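Local coordinates for protein hypothetical aldose 1-epimerase (Klebsiella pneumoniae subsp. pneumoniae MGH 78578, PDB 3TY1) that is of unproven function but probably binds carbohydrate, having the supersandwich fold of the galactose mutarotase and aldose 1-epimerase family, at residues G123-A128 with Y133-K138; D205-Y210 with Y323-E328. All coordinates share one frame; numbering follows the deposited sequence.

Contact 1. Residues G123-A128 with Y133-K138; sequences GHPVTA and YTLHGK. With SO4 (sulfate ion), chain L.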
ATOM      1  N   GLY A 123       7.400  19.889  -1.450  1.00 33.34           N
ATOM      2  CA  GLY A 123       6.473  20.910  -1.894  1.00 33.56           C
ATOM      3  C   GLY A 123       5.149  20.398  -2.421  1.00 34.49           C
ATOM      4  O   GLY A 123       4.903  19.179  -2.468  1.00 34.05           O
ATOM      5  N   HIS A 124       4.311  21.334  -2.847  1.00 34.02           N
ATOM      6  CA  HIS A 124       2.991  20.985  -3.377  1.00 35.12           C
ATOM      7  C   HIS A 124       3.141  20.057  -4.590  1.00 34.42           C
ATOM      8  O   HIS A 124       4.147  20.108  -5.287  1.00 35.93           O
ATOM      9  CB  HIS A 124       2.219  22.230  -3.792  1.00 36.33           C
ATOM     10  CG  HIS A 124       1.812  23.103  -2.657  1.00 38.14           C
ATOM     11  ND1 HIS A 124       1.367  24.391  -2.850  1.00 39.86           N
ATOM     12  CD2 HIS A 124       1.787  22.891  -1.321  1.00 35.22           C
ATOM     13  CE1 HIS A 124       1.055  24.923  -1.685  1.00 46.92           C
ATOM     14  NE2 HIS A 124       1.291  24.030  -0.745  1.00 41.25           N
ATOM     15  N   PRO A 125       2.134  19.210  -4.852  1.00 32.81           N
ATOM     16  CA  PRO A 125       2.245  18.253  -5.951  1.00 33.49           C
ATOM     17  C   PRO A 125       2.162  18.846  -7.361  1.00 37.39           C
ATOM     18  O   PRO A 125       1.672  19.952  -7.540  1.00 35.80           O
ATOM     19  CB  PRO A 125       1.068  17.294  -5.714  1.00 34.29           C
ATOM     20  CG  PRO A 125       0.042  18.101  -5.072  1.00 35.08           C
ATOM     21  CD  PRO A 125       0.845  19.078  -4.147  1.00 34.12           C
ATOM     22  N   VAL A 126       2.709  18.112  -8.322  1.00 36.82           N
ATOM     23  CA  VAL A 126       2.659  18.477  -9.737  1.00 38.76           C
ATOM     24  C   VAL A 126       2.960  17.244 -10.510  1.00 38.96           C
ATOM     25  O   VAL A 126       3.736  16.399 -10.046  1.00 37.39           O
ATOM     26  CB  VAL A 126       3.729  19.565 -10.133  1.00 40.95           C
ATOM     27  CG1 VAL A 126       5.199  19.070  -9.883  1.00 34.07           C
ATOM     28  CG2 VAL A 126       3.571  20.037 -11.613  1.00 42.03           C
ATOM     29  N   THR A 127       2.339  17.115 -11.679  1.00 42.16           N
ATOM     30  CA  THR A 127       2.672  16.068 -12.637  1.00 40.36           C
ATOM     31  C   THR A 127       3.641  16.696 -13.644  1.00 43.16           C
ATOM     32  O   THR A 127       3.285  17.615 -14.333  1.00 41.80           O
ATOM     33  CB  THR A 127       1.391  15.525 -13.294  1.00 44.07           C
ATOM     34  OG1 THR A 127       0.488  15.117 -12.248  1.00 41.16           O
ATOM     35  CG2 THR A 127       1.673  14.339 -14.269  1.00 43.81           C
ATOM     36  N   ALA A 128       4.867  16.206 -13.685  1.00 46.88           N
ATOM     37  CA  ALA A 128       5.927  16.701 -14.586  1.00 52.55           C
ATOM     38  C   ALA A 128       6.669  15.461 -14.992  1.00 56.36           C
ATOM     39  O   ALA A 128       6.649  14.474 -14.263  1.00 56.63           O
ATOM     40  CB  ALA A 128       6.843  17.667 -13.879  1.00 50.51           C
ATOM     41  N   TYR A 133       4.750  14.009  -8.755  1.00 37.31           N
ATOM     42  CA  TYR A 133       5.561  14.365  -7.610  1.00 33.97           C
ATOM     43  C   TYR A 133       4.580  14.658  -6.515  1.00 33.40           C
ATOM     44  O   TYR A 133       3.881  15.650  -6.578  1.00 36.02           O
ATOM     45  CB  TYR A 133       6.386  15.612  -7.914  1.00 36.52           C
ATOM     46  CG  TYR A 133       7.527  15.328  -8.851  1.00 34.63           C
ATOM     47  CD1 TYR A 133       8.737  14.865  -8.363  1.00 40.65           C
ATOM     48  CD2 TYR A 133       7.384  15.515 -10.231  1.00 42.33           C
ATOM     49  CE1 TYR A 133       9.799  14.595  -9.209  1.00 40.79           C
ATOM     50  CE2 TYR A 133       8.434  15.259 -11.097  1.00 42.91           C
ATOM     51  CZ  TYR A 133       9.636  14.792 -10.585  1.00 47.32           C
ATOM     52  OH  TYR A 133      10.670  14.534 -11.425  1.00 47.34           O
ATOM     53  N   THR A 134       4.534  13.790  -5.517  1.00 32.55           N
ATOM     54  CA  THR A 134       3.527  13.845  -4.478  1.00 33.04           C
ATOM     55  C   THR A 134       3.900  14.839  -3.378  1.00 32.79           C
ATOM     56  O   THR A 134       5.071  15.137  -3.171  1.00 29.99           O
ATOM     57  CB  THR A 134       3.279  12.445  -3.921  1.00 32.48           C
ATOM     58  OG1 THR A 134       4.519  11.908  -3.436  1.00 34.40           O
ATOM     59  CG2 THR A 134       2.712  11.534  -5.044  1.00 28.71           C
ATOM     60  N   LEU A 135       2.876  15.334  -2.688  1.00 32.00           N
ATOM     61  CA  LEU A 135       3.018  16.357  -1.669  1.00 32.82           C
ATOM     62  C   LEU A 135       4.103  16.044  -0.633  1.00 30.45           C
ATOM     63  O   LEU A 135       3.994  15.081   0.153  1.00 28.18           O
ATOM     64  CB  LEU A 135       1.680  16.567  -0.922  1.00 30.77           C
ATOM     65  CG  LEU A 135       1.671  17.594   0.225  1.00 32.10           C
ATOM     66  CD1 LEU A 135       2.069  19.002  -0.246  1.00 29.20           C
ATOM     67  CD2 LEU A 135       0.265  17.655   0.847  1.00 28.94           C
ATOM     68  N   HIS A 136       5.117  16.883  -0.606  1.00 28.63           N
ATOM     69  CA  HIS A 136       6.157  16.856   0.446  1.00 29.61           C
ATOM     70  C   HIS A 136       7.054  15.643   0.492  1.00 31.05           C
ATOM     71  O   HIS A 136       7.655  15.354   1.533  1.00 31.66           O
ATOM     72  CB  HIS A 136       5.540  17.156   1.849  1.00 27.72           C
ATOM     73  CG  HIS A 136       5.088  18.568   1.987  1.00 34.80           C
ATOM     74  ND1 HIS A 136       5.779  19.614   1.419  1.00 34.53           N
ATOM     75  CD2 HIS A 136       4.043  19.124   2.661  1.00 37.25           C
ATOM     76  CE1 HIS A 136       5.175  20.750   1.709  1.00 36.67           C
ATOM     77  NE2 HIS A 136       4.127  20.486   2.470  1.00 32.98           N
ATOM     78  N   GLY A 137       7.200  14.965  -0.633  1.00 29.98           N
ATOM     79  CA  GLY A 137       8.165  13.896  -0.740  1.00 32.72           C
ATOM     80  C   GLY A 137       7.838  12.657   0.072  1.00 31.46           C
ATOM     81  O   GLY A 137       6.659  12.410   0.479  1.00 28.15           O
ATOM     82  N   LYS A 138       8.876  11.871   0.303  1.00 29.63           N
ATOM     83  CA  LYS A 138       8.707  10.521   0.883  1.00 30.05           C
ATOM     84  C   LYS A 138       9.280  10.255   2.251  1.00 29.82           C
ATOM     85  O   LYS A 138       8.876   9.254   2.863  1.00 30.21           O
ATOM     86  CB  LYS A 138       9.218   9.445  -0.103  1.00 31.68           C
ATOM     87  CG  LYS A 138       8.289   9.279  -1.332  1.00 45.55           C
ATOM     88  CD  LYS A 138       8.633   8.045  -2.170  1.00 62.59           C
ATOM     89  CE  LYS A 138       8.092   6.720  -1.563  1.00 71.05           C
ATOM     90  NZ  LYS A 138       8.604   5.494  -2.292  1.00 69.41           N
TER
HETATM   91  S   SO4 L 513       0.993  22.313   3.779  1.00 85.78           S
HETATM   92  O1  SO4 L 513       0.129  21.799   4.847  1.00 72.42           O
HETATM   93  O2  SO4 L 513       1.100  23.786   3.867  1.00 83.89           O
HETATM   94  O3  SO4 L 513       2.335  21.730   3.869  1.00 56.69           O
HETATM   95  O4  SO4 L 513       0.406  21.928   2.494  1.00 75.53           O

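Contact 2. Residues D205-Y210 with Y323-E328; sequences DYQIIY and YPVTIE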
ATOM      1  N   ASP A 205      19.647  15.665  -7.278  1.00 41.36           N
ATOM      2  CA  ASP A 205      18.883  16.760  -6.673  1.00 41.35           C
ATOM      3  C   ASP A 205      18.356  16.388  -5.278  1.00 38.24           C
ATOM      4  O   ASP A 205      18.150  15.221  -4.994  1.00 37.24           O
ATOM      5  CB  ASP A 205      17.650  17.118  -7.530  1.00 40.63           C
ATOM      6  CG  ASP A 205      17.992  17.834  -8.809  1.00 49.20           C
ATOM      7  OD1 ASP A 205      19.168  18.212  -9.051  1.00 47.22           O
ATOM      8  OD2 ASP A 205      17.044  18.027  -9.577  1.00 46.83           O
ATOM      9  N   TYR A 206      18.195  17.387  -4.415  1.00 38.47           N
ATOM     10  CA  TYR A 206      17.494  17.191  -3.160  1.00 38.37           C
ATOM     11  C   TYR A 206      16.827  18.491  -2.782  1.00 38.37           C
ATOM     12  O   TYR A 206      17.228  19.556  -3.254  1.00 38.84           O
ATOM     13  CB  TYR A 206      18.417  16.685  -2.051  1.00 37.77           C
ATOM     14  CG  TYR A 206      19.371  17.716  -1.450  1.00 39.48           C
ATOM     15  CD1 TYR A 206      20.635  17.956  -2.008  1.00 46.03           C
ATOM     16  CD2 TYR A 206      19.003  18.436  -0.330  1.00 37.84           C
ATOM     17  CE1 TYR A 206      21.501  18.894  -1.431  1.00 44.03           C
ATOM     18  CE2 TYR A 206      19.842  19.361   0.241  1.00 41.93           C
ATOM     19  CZ  TYR A 206      21.077  19.590  -0.296  1.00 41.87           C
ATOM     20  OH  TYR A 206      21.842  20.530   0.328  1.00 43.06           O
ATOM     21  N   GLN A 207      15.767  18.361  -1.997  1.00 35.55           N
ATOM     22  CA  GLN A 207      15.052  19.463  -1.382  1.00 34.80           C
ATOM     23  C   GLN A 207      14.605  19.047   0.014  1.00 35.44           C
ATOM     24  O   GLN A 207      14.278  17.881   0.224  1.00 37.72           O
ATOM     25  CB  GLN A 207      13.795  19.823  -2.151  1.00 34.97           C
ATOM     26  CG  GLN A 207      13.961  20.186  -3.607  1.00 35.38           C
ATOM     27  CD  GLN A 207      12.619  20.355  -4.254  1.00 35.11           C
ATOM     28  OE1 GLN A 207      12.011  19.366  -4.694  1.00 34.66           O
ATOM     29  NE2 GLN A 207      12.115  21.606  -4.290  1.00 33.52           N
ATOM     30  N   ILE A 208      14.530  19.993   0.946  1.00 34.39           N
ATOM     31  CA  ILE A 208      13.995  19.676   2.296  1.00 33.99           C
ATOM     32  C   ILE A 208      13.336  20.881   2.934  1.00 32.53           C
ATOM     33  O   ILE A 208      13.854  21.968   2.846  1.00 34.17           O
ATOM     34  CB  ILE A 208      15.103  19.094   3.229  1.00 32.91           C
ATOM     35  CG1 ILE A 208      14.596  18.735   4.645  1.00 32.48           C
ATOM     36  CG2 ILE A 208      16.331  20.043   3.301  1.00 36.68           C
ATOM     37  CD1 ILE A 208      13.499  17.639   4.683  1.00 29.84           C
ATOM     38  N   ILE A 209      12.196  20.658   3.604  1.00 31.68           N
ATOM     39  CA  ILE A 209      11.556  21.653   4.431  1.00 30.73           C
ATOM     40  C   ILE A 209      11.352  20.955   5.787  1.00 32.24           C
ATOM     41  O   ILE A 209      10.792  19.834   5.825  1.00 28.17           O
ATOM     42  CB  ILE A 209      10.175  22.108   3.837  1.00 33.56           C
ATOM     43  CG1 ILE A 209      10.343  22.752   2.466  1.00 39.79           C
ATOM     44  CG2 ILE A 209       9.455  23.023   4.823  1.00 32.14           C
ATOM     45  CD1 ILE A 209       9.049  23.192   1.792  1.00 31.64           C
ATOM     46  N   TYR A 210      11.827  21.582   6.875  1.00 28.60           N
ATOM     47  CA  TYR A 210      11.586  21.129   8.245  1.00 28.76           C
ATOM     48  C   TYR A 210      10.263  21.766   8.687  1.00 28.62           C
ATOM     49  O   TYR A 210      10.222  22.883   9.227  1.00 33.03           O
ATOM     50  CB  TYR A 210      12.772  21.498   9.131  1.00 29.52           C
ATOM     51  CG  TYR A 210      13.916  20.532   8.921  1.00 31.92           C
ATOM     52  CD1 TYR A 210      14.785  20.657   7.863  1.00 34.58           C
ATOM     53  CD2 TYR A 210      14.069  19.430   9.764  1.00 31.22           C
ATOM     54  CE1 TYR A 210      15.798  19.713   7.656  1.00 29.22           C
ATOM     55  CE2 TYR A 210      15.057  18.562   9.597  1.00 30.67           C
ATOM     56  CZ  TYR A 210      15.930  18.684   8.539  1.00 30.67           C
ATOM     57  OH  TYR A 210      16.898  17.731   8.373  1.00 33.09           O
ATOM     58  N   TYR A 323       6.272  25.752  -3.238  1.00 37.76           N
ATOM     59  CA  TYR A 323       5.852  25.588  -4.626  1.00 36.65           C
ATOM     60  C   TYR A 323       6.278  24.216  -5.137  1.00 35.97           C
ATOM     61  O   TYR A 323       7.150  23.607  -4.551  1.00 37.42           O
ATOM     62  CB  TYR A 323       6.440  26.659  -5.544  1.00 37.69           C
ATOM     63  CG  TYR A 323       6.036  28.066  -5.199  1.00 37.33           C
ATOM     64  CD1 TYR A 323       4.745  28.505  -5.420  1.00 37.00           C
ATOM     65  CD2 TYR A 323       6.956  28.965  -4.639  1.00 46.23           C
ATOM     66  CE1 TYR A 323       4.368  29.810  -5.103  1.00 41.48           C
ATOM     67  CE2 TYR A 323       6.590  30.269  -4.316  1.00 43.89           C
ATOM     68  CZ  TYR A 323       5.291  30.676  -4.545  1.00 41.61           C
ATOM     69  OH  TYR A 323       4.891  31.943  -4.229  1.00 42.60           O
ATOM     70  N   PRO A 324       5.639  23.710  -6.217  1.00 37.16           N
ATOM     71  CA  PRO A 324       6.020  22.419  -6.773  1.00 37.10           C
ATOM     72  C   PRO A 324       7.446  22.391  -7.309  1.00 38.37           C
ATOM     73  O   PRO A 324       8.033  23.436  -7.570  1.00 40.23           O
ATOM     74  CB  PRO A 324       5.010  22.194  -7.906  1.00 39.15           C
ATOM     75  CG  PRO A 324       3.886  23.083  -7.620  1.00 42.00           C
ATOM     76  CD  PRO A 324       4.465  24.270  -6.907  1.00 39.67           C
ATOM     77  N   VAL A 325       7.978  21.193  -7.457  1.00 37.57           N
ATOM     78  CA  VAL A 325       9.359  20.981  -7.874  1.00 40.71           C
ATOM     79  C   VAL A 325       9.691  21.637  -9.226  1.00 43.38           C
ATOM     80  O   VAL A 325      10.841  22.042  -9.441  1.00 44.41           O
ATOM     81  CB  VAL A 325       9.706  19.472  -7.859  1.00 41.91           C
ATOM     82  CG1 VAL A 325       8.908  18.721  -8.955  1.00 40.49           C
ATOM     83  CG2 VAL A 325      11.209  19.265  -7.988  1.00 41.34           C
ATOM     84  N   THR A 326       8.687  21.779 -10.099  1.00 44.14           N
ATOM     85  CA  THR A 326       8.825  22.505 -11.363  1.00 46.90           C
ATOM     86  C   THR A 326       9.212  23.974 -11.136  1.00 45.78           C
ATOM     87  O   THR A 326      10.110  24.474 -11.773  1.00 50.30           O
ATOM     88  CB  THR A 326       7.511  22.429 -12.215  1.00 48.66           C
ATOM     89  OG1 THR A 326       6.386  22.710 -11.371  1.00 49.59           O
ATOM     90  CG2 THR A 326       7.344  21.054 -12.828  1.00 47.70           C
ATOM     91  N   ILE A 327       8.540  24.655 -10.214  1.00 45.08           N
ATOM     92  CA  ILE A 327       8.842  26.070  -9.889  1.00 46.02           C
ATOM     93  C   ILE A 327      10.168  26.189  -9.159  1.00 45.23           C
ATOM     94  O   ILE A 327      10.997  27.044  -9.508  1.00 47.08           O
ATOM     95  CB  ILE A 327       7.684  26.722  -9.109  1.00 45.55           C
ATOM     96  CG1 ILE A 327       6.547  27.029 -10.093  1.00 52.75           C
ATOM     97  CG2 ILE A 327       8.130  27.980  -8.384  1.00 47.14           C
ATOM     98  CD1 ILE A 327       5.180  27.109  -9.477  1.00 50.04           C
ATOM     99  N   GLU A 328      10.404  25.293  -8.197  1.00 44.96           N
ATOM    100  CA  GLU A 328      11.662  25.299  -7.423  1.00 43.77           C
ATOM    101  C   GLU A 328      12.904  25.024  -8.286  1.00 46.24           C
ATOM    102  O   GLU A 328      13.977  25.582  -8.006  1.00 49.71           O
ATOM    103  CB  GLU A 328      11.593  24.357  -6.229  1.00 39.61           C
ATOM    104  CG  GLU A 328      10.508  24.762  -5.248  1.00 37.22           C
ATOM    105  CD  GLU A 328      10.746  26.112  -4.600  1.00 45.78           C
ATOM    106  OE1 GLU A 328      11.783  26.262  -3.911  1.00 46.53           O
ATOM    107  OE2 GLU A 328       9.918  27.038  -4.802  1.00 43.24           O
TER
HETATM  108  O   HOH W   1       9.255  21.695  -4.685  1.00 40.83           O

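Contact 1. Residues G123-A128 with Y133-K138
Gly123-Ala128 and Tyr133-His136 run antiparallel, paired by the two backbone bonds between Val126 and Tyr133 and, beyond the regular ladder, by His136 N to Gly123 O at 3.0 Å. Of the Val126-Tyr133 pair, Tyr133 N reaches Val126 O at 2.9 Å, nearly in line with the carbonyl. Proline suits position 125, where no amide hydrogen is called for: its CA approaches Tyr133 O as a CA-H...O contact. Pro125 CD lies 4.1 Å from Leu135 CD1. Val126 CG1 packs 4.2 Å from Tyr133 CB, both side chains rising from the same face of this two-stranded hairpin, strands 126-128 and 131-133. Farther along, Tyr133 CE2 lies 4.0 Å from Ala128 CB; the phenol OH is hydrogen-bonded to Asp129 and Arg329. At the other end a type II turn, Thr134 to Gly137, carries His136 with positive phi. Its first torsion (chi1 -69°) and the turn of the ring (chi2 -37°) bring His136 ND1 to a weak bond from Gly123 N, 3.3 Å. Gly123 itself has backbone angles at which a CB would jam against the preceding carbonyl oxygen, so the position calls for glycine. Leu135 CD1 lies against one face of the His136 imidazole, offset toward the rim, while His136 NE2 donates to sulfate O3 at 2.6 Å; the ion probably came from the crystallisation liquor. His124, held through ND1 by Glu384, turns its ring edge toward that sulfate.

Contact 2. Residues D205-Y210 with Y323-E328
This is a small, buried contact between a strand and the first turn of a helix, made by one glutamine that spans the gap from strand 204-214 to helix 325-330. The backbones stay well apart, Gln207 CA lying 8.8 Å from Val325 CA, and a long side chain is needed to cross. Gln207 starts with CG anti to the carbonyl carbon (chi1 -57°) and then runs extended, which carries its amide to the helix. There the two ends of the amide meet different residues: Gln207 OE1 touches Val325 CG2 at 3.4 Å, the valine crossing the glutamine at about a right angle, while Gln207 NE2 lies 3.4 Å from Glu328 CB. The amide O and N thus rest on aliphatic carbons in van der Waals touch, and their hydrogen bonds come from elsewhere. OE1 accepts from the backbone N of Thr122; Gln207 NE2 bonds to Ser320 OG and donates to a water 2.9 Å away. That water donates in turn to Tyr323 O at 2.8 Å, bridging the strand to the residue before the N-cap. With both ends of the amide bonded, its rotation is fixed. Glu328 bends at chi2 (-64°), its carboxylate nearly coplanar with the amide, and is held by Ser320, Tyr321 and a salt bridge to Arg333; Ser320 thus serves both side chains. Proline suits the N-cap at 324, where an N-H would have no helical acceptor to serve. Pro324 O accepts from Glu328 N at 3.1 Å. Here a buried glutamine and an ordered water join a short helix to strand 204-214 of the mixed sheet in a supersandwich, the fold of galactose mutarotase relatives.

Along the chain, contact 1 comes first and closes a hairpin with four residues between its segments, the last two of them in strand 131-133; contact 2 follows, joining positions more than a hundred residues apart across a region with many strands and no helix. The two are in series, neither enclosing nor crossing the other, yet their centres lie only 9 Å apart. They meet where the start of helix 325-330 packs on the hairpin: Pro324 CB lies 3.7 Å from Val126 CB, and Val325 CG1 3.7 Å from Tyr133 CG. Val325 therefore belongs to both neighbourhoods, tying the 126-133 hairpin to the helix that contact 2 fastens to strand 204-214. Through His211, which binds the same sulfate, that strand also reaches contact 1.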